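PDB 6ECI: pyridoxamine 5'-phosphate oxidase-related, FMN-binding protein, which binds flavin-adenine dinucleotide and probably sequesters this cofactor, helping mycobacteria withstand hypoxic and oxidative stress. Local coordinates for residues 11-16 with 117-122. Sequence-based numbering, arbitrary orientation.
Sequences ECWDLL and VLPTQI
Ile122 lays its CD1 methyl over one face of the Trp13 indole in a CH-pi contact, 3.6 Å from the centroid of the five-membered ring and 18° off the ring normal. The nearest ring atom is Trp13 CE2, 3.5 Å from Ile122 CD1. CG1 of Ile122 stands anti to the backbone N (chi1 -176°) and the chain runs on extended through chi2 (164°), which sets CD1 over the ring, while the CG2 branch reaches NE1 of Trp13 at 3.7 Å.

The remaining contacts are apolar. The same CD1 methyl meets Cys12 CB at 3.6 Å, and Leu16 CD1, one helical turn further on, approaches it at 4.2 Å, so one isoleucine tip is shared by three helix side chains. Pro119 instead meets the rim of the six-membered ring: its CG lies 3.6 Å from both CZ2 and CH2 of Trp13, near the indole plane.

Pro119 and Ile122 flank a classic beta bulge in which Thr120 and Gln121 both face Arg83, where the chain turns a corner between strands 114-119 and 121-127. Val80 also touches Cys12 and Leu16. Helix 9-16 thus packs against the antiparallel sheet of an FMN-binding split-barrel fold, with the side chain of Cys12 about 7 Å from the bound FAD.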
ATOM      1  N   GLU B  11     -13.430  13.745   5.811  1.00 35.09           N
ATOM      2  CA  GLU B  11     -13.101  13.490   4.413  1.00 26.96           C
ATOM      3  C   GLU B  11     -12.382  12.156   4.259  1.00 27.37           C
ATOM      4  O   GLU B  11     -12.651  11.406   3.314  1.00 30.59           O
ATOM      5  CB  GLU B  11     -12.251  14.631   3.853  1.00 37.11           C
ATOM      6  CG  GLU B  11     -12.867  16.012   4.034  1.00 43.33           C
ATOM      7  CD  GLU B  11     -11.868  17.140   3.833  1.00 42.34           C
ATOM      8  OE1 GLU B  11     -11.763  17.652   2.701  1.00 42.80           O
ATOM      9  OE2 GLU B  11     -11.187  17.520   4.807  1.00 46.58           O
ATOM     10  N   CYS B  12     -11.480  11.836   5.191  1.00 25.90           N
ATOM     11  CA  CYS B  12     -10.704  10.603   5.093  1.00 25.11           C
ATOM     12  C   CYS B  12     -11.603   9.374   5.166  1.00 28.68           C
ATOM     13  O   CYS B  12     -11.504   8.469   4.328  1.00 32.27           O
ATOM     14  CB  CYS B  12      -9.650  10.556   6.200  1.00 29.71           C
ATOM     15  SG  CYS B  12      -8.394  11.853   6.132  1.00 25.23           S
ATOM     16  N   TRP B  13     -12.484   9.321   6.169  1.00 21.30           N
ATOM     17  CA  TRP B  13     -13.320   8.139   6.353  1.00 20.01           C
ATOM     18  C   TRP B  13     -14.254   7.919   5.170  1.00 30.65           C
ATOM     19  O   TRP B  13     -14.581   6.772   4.844  1.00 25.36           O
ATOM     20  CB  TRP B  13     -14.120   8.252   7.651  1.00 20.38           C
ATOM     21  CG  TRP B  13     -13.287   8.058   8.878  1.00 20.97           C
ATOM     22  CD1 TRP B  13     -12.953   9.006   9.802  1.00 20.55           C
ATOM     23  CD2 TRP B  13     -12.672   6.841   9.311  1.00 17.01           C
ATOM     24  NE1 TRP B  13     -12.168   8.452  10.784  1.00 16.45           N
ATOM     25  CE2 TRP B  13     -11.981   7.124  10.505  1.00 15.73           C
ATOM     26  CE3 TRP B  13     -12.638   5.540   8.803  1.00 15.64           C
ATOM     27  CZ2 TRP B  13     -11.265   6.152  11.202  1.00 11.90           C
ATOM     28  CZ3 TRP B  13     -11.928   4.576   9.495  1.00 20.60           C
ATOM     29  CH2 TRP B  13     -11.251   4.887  10.683  1.00 14.26           C
ATOM     30  N   ASP B  14     -14.688   8.997   4.512  1.00 27.33           N
ATOM     31  CA  ASP B  14     -15.512   8.840   3.319  1.00 25.56           C
ATOM     32  C   ASP B  14     -14.667   8.503   2.097  1.00 28.71           C
ATOM     33  O   ASP B  14     -15.049   7.643   1.297  1.00 28.00           O
ATOM     34  CB  ASP B  14     -16.334  10.104   3.070  1.00 30.40           C
ATOM     35  CG  ASP B  14     -17.633  10.110   3.847  1.00 38.83           C
ATOM     36  OD1 ASP B  14     -18.153   9.012   4.137  1.00 30.86           O
ATOM     37  OD2 ASP B  14     -18.136  11.210   4.163  1.00 44.77           O
ATOM     38  N   LEU B  15     -13.517   9.165   1.937  1.00 27.78           N
ATOM     39  CA  LEU B  15     -12.626   8.838   0.828  1.00 24.86           C
ATOM     40  C   LEU B  15     -12.239   7.365   0.850  1.00 22.51           C
ATOM     41  O   LEU B  15     -12.097   6.738  -0.206  1.00 26.54           O
ATOM     42  CB  LEU B  15     -11.380   9.721   0.872  1.00 26.93           C
ATOM     43  CG  LEU B  15     -11.540  11.144   0.335  1.00 19.22           C
ATOM     44  CD1 LEU B  15     -10.235  11.902   0.447  1.00 20.11           C
ATOM     45  CD2 LEU B  15     -12.029  11.122  -1.099  1.00 19.26           C
ATOM     46  N   LEU B  16     -12.078   6.791   2.045  1.00 27.72           N
ATOM     47  CA  LEU B  16     -11.795   5.364   2.150  1.00 29.00           C
ATOM     48  C   LEU B  16     -12.932   4.521   1.587  1.00 28.79           C
ATOM     49  O   LEU B  16     -12.691   3.434   1.050  1.00 27.30           O
ATOM     50  CB  LEU B  16     -11.528   4.987   3.607  1.00 23.40           C
ATOM     51  CG  LEU B  16     -10.169   5.400   4.168  1.00 19.10           C
ATOM     52  CD1 LEU B  16      -9.991   4.876   5.584  1.00 14.82           C
ATOM     53  CD2 LEU B  16      -9.065   4.891   3.260  1.00 17.56           C
ATOM     54  N   VAL B 117      -9.510  -2.779  12.099  1.00 19.16           N
ATOM     55  CA  VAL B 117      -8.452  -1.868  12.515  1.00 17.44           C
ATOM     56  C   VAL B 117      -9.120  -0.747  13.301  1.00 22.65           C
ATOM     57  O   VAL B 117      -9.777   0.122  12.723  1.00 24.62           O
ATOM     58  CB  VAL B 117      -7.662  -1.324  11.320  1.00 15.27           C
ATOM     59  CG1 VAL B 117      -6.594  -0.351  11.796  1.00 15.05           C
ATOM     60  CG2 VAL B 117      -7.032  -2.461  10.545  1.00 14.33           C
ATOM     61  N   LEU B 118      -8.984  -0.785  14.625  1.00 20.68           N
ATOM     62  CA  LEU B 118      -9.554   0.257  15.466  1.00 14.76           C
ATOM     63  C   LEU B 118      -8.611   1.453  15.460  1.00 17.29           C
ATOM     64  O   LEU B 118      -7.481   1.357  15.955  1.00 17.57           O
ATOM     65  CB  LEU B 118      -9.787  -0.254  16.888  1.00 12.22           C
ATOM     66  CG  LEU B 118     -10.640  -1.521  16.999  1.00 22.74           C
ATOM     67  CD1 LEU B 118     -11.003  -1.793  18.448  1.00 26.51           C
ATOM     68  CD2 LEU B 118     -11.893  -1.419  16.136  1.00 14.50           C
ATOM     69  N   PRO B 119      -9.035   2.591  14.920  1.00 14.11           N
ATOM     70  CA  PRO B 119      -8.086   3.677  14.666  1.00 21.69           C
ATOM     71  C   PRO B 119      -7.657   4.382  15.941  1.00 17.69           C
ATOM     72  O   PRO B 119      -8.467   4.666  16.826  1.00 25.73           O
ATOM     73  CB  PRO B 119      -8.871   4.621  13.748  1.00 17.71           C
ATOM     74  CG  PRO B 119     -10.283   4.405  14.143  1.00 16.20           C
ATOM     75  CD  PRO B 119     -10.406   2.950  14.524  1.00 12.37           C
ATOM     76  N   THR B 120      -6.358   4.652  16.022  1.00 20.44           N
ATOM     77  CA  THR B 120      -5.798   5.570  17.001  1.00 20.64           C
ATOM     78  C   THR B 120      -5.477   6.930  16.392  1.00 25.40           C
ATOM     79  O   THR B 120      -5.340   7.913  17.129  1.00 22.52           O
ATOM     80  CB  THR B 120      -4.541   4.947  17.635  1.00 19.77           C
ATOM     81  OG1 THR B 120      -4.695   4.900  19.058  1.00 26.89           O
ATOM     82  CG2 THR B 120      -3.265   5.720  17.272  1.00 24.26           C
ATOM     83  N   GLN B 121      -5.402   7.002  15.065  1.00 24.80           N
ATOM     84  CA  GLN B 121      -5.119   8.228  14.335  1.00 27.02           C
ATOM     85  C   GLN B 121      -5.451   7.990  12.868  1.00 29.49           C
ATOM     86  O   GLN B 121      -5.168   6.914  12.337  1.00 28.08           O
ATOM     87  CB  GLN B 121      -3.652   8.640  14.499  1.00 23.55           C
ATOM     88  CG  GLN B 121      -3.231   9.858  13.694  1.00 38.28           C
ATOM     89  CD  GLN B 121      -1.738  10.125  13.791  1.00 50.38           C
ATOM     90  OE1 GLN B 121      -0.919   9.242  13.531  1.00 53.26           O
ATOM     91  NE2 GLN B 121      -1.377  11.348  14.170  1.00 37.41           N
ATOM     92  N   ILE B 122      -6.063   8.981  12.227  1.00 26.09           N
ATOM     93  CA  ILE B 122      -6.305   8.943  10.790  1.00 24.14           C
ATOM     94  C   ILE B 122      -5.876  10.278  10.199  1.00 24.33           C
ATOM     95  O   ILE B 122      -6.180  11.337  10.759  1.00 27.06           O
ATOM     96  CB  ILE B 122      -7.777   8.634  10.446  1.00 22.33           C
ATOM     97  CG1 ILE B 122      -7.956   8.509   8.930  1.00 25.93           C
ATOM     98  CG2 ILE B 122      -8.720   9.686  11.019  1.00 17.60           C
ATOM     99  CD1 ILE B 122      -9.250   7.836   8.513  1.00 15.90           C
TER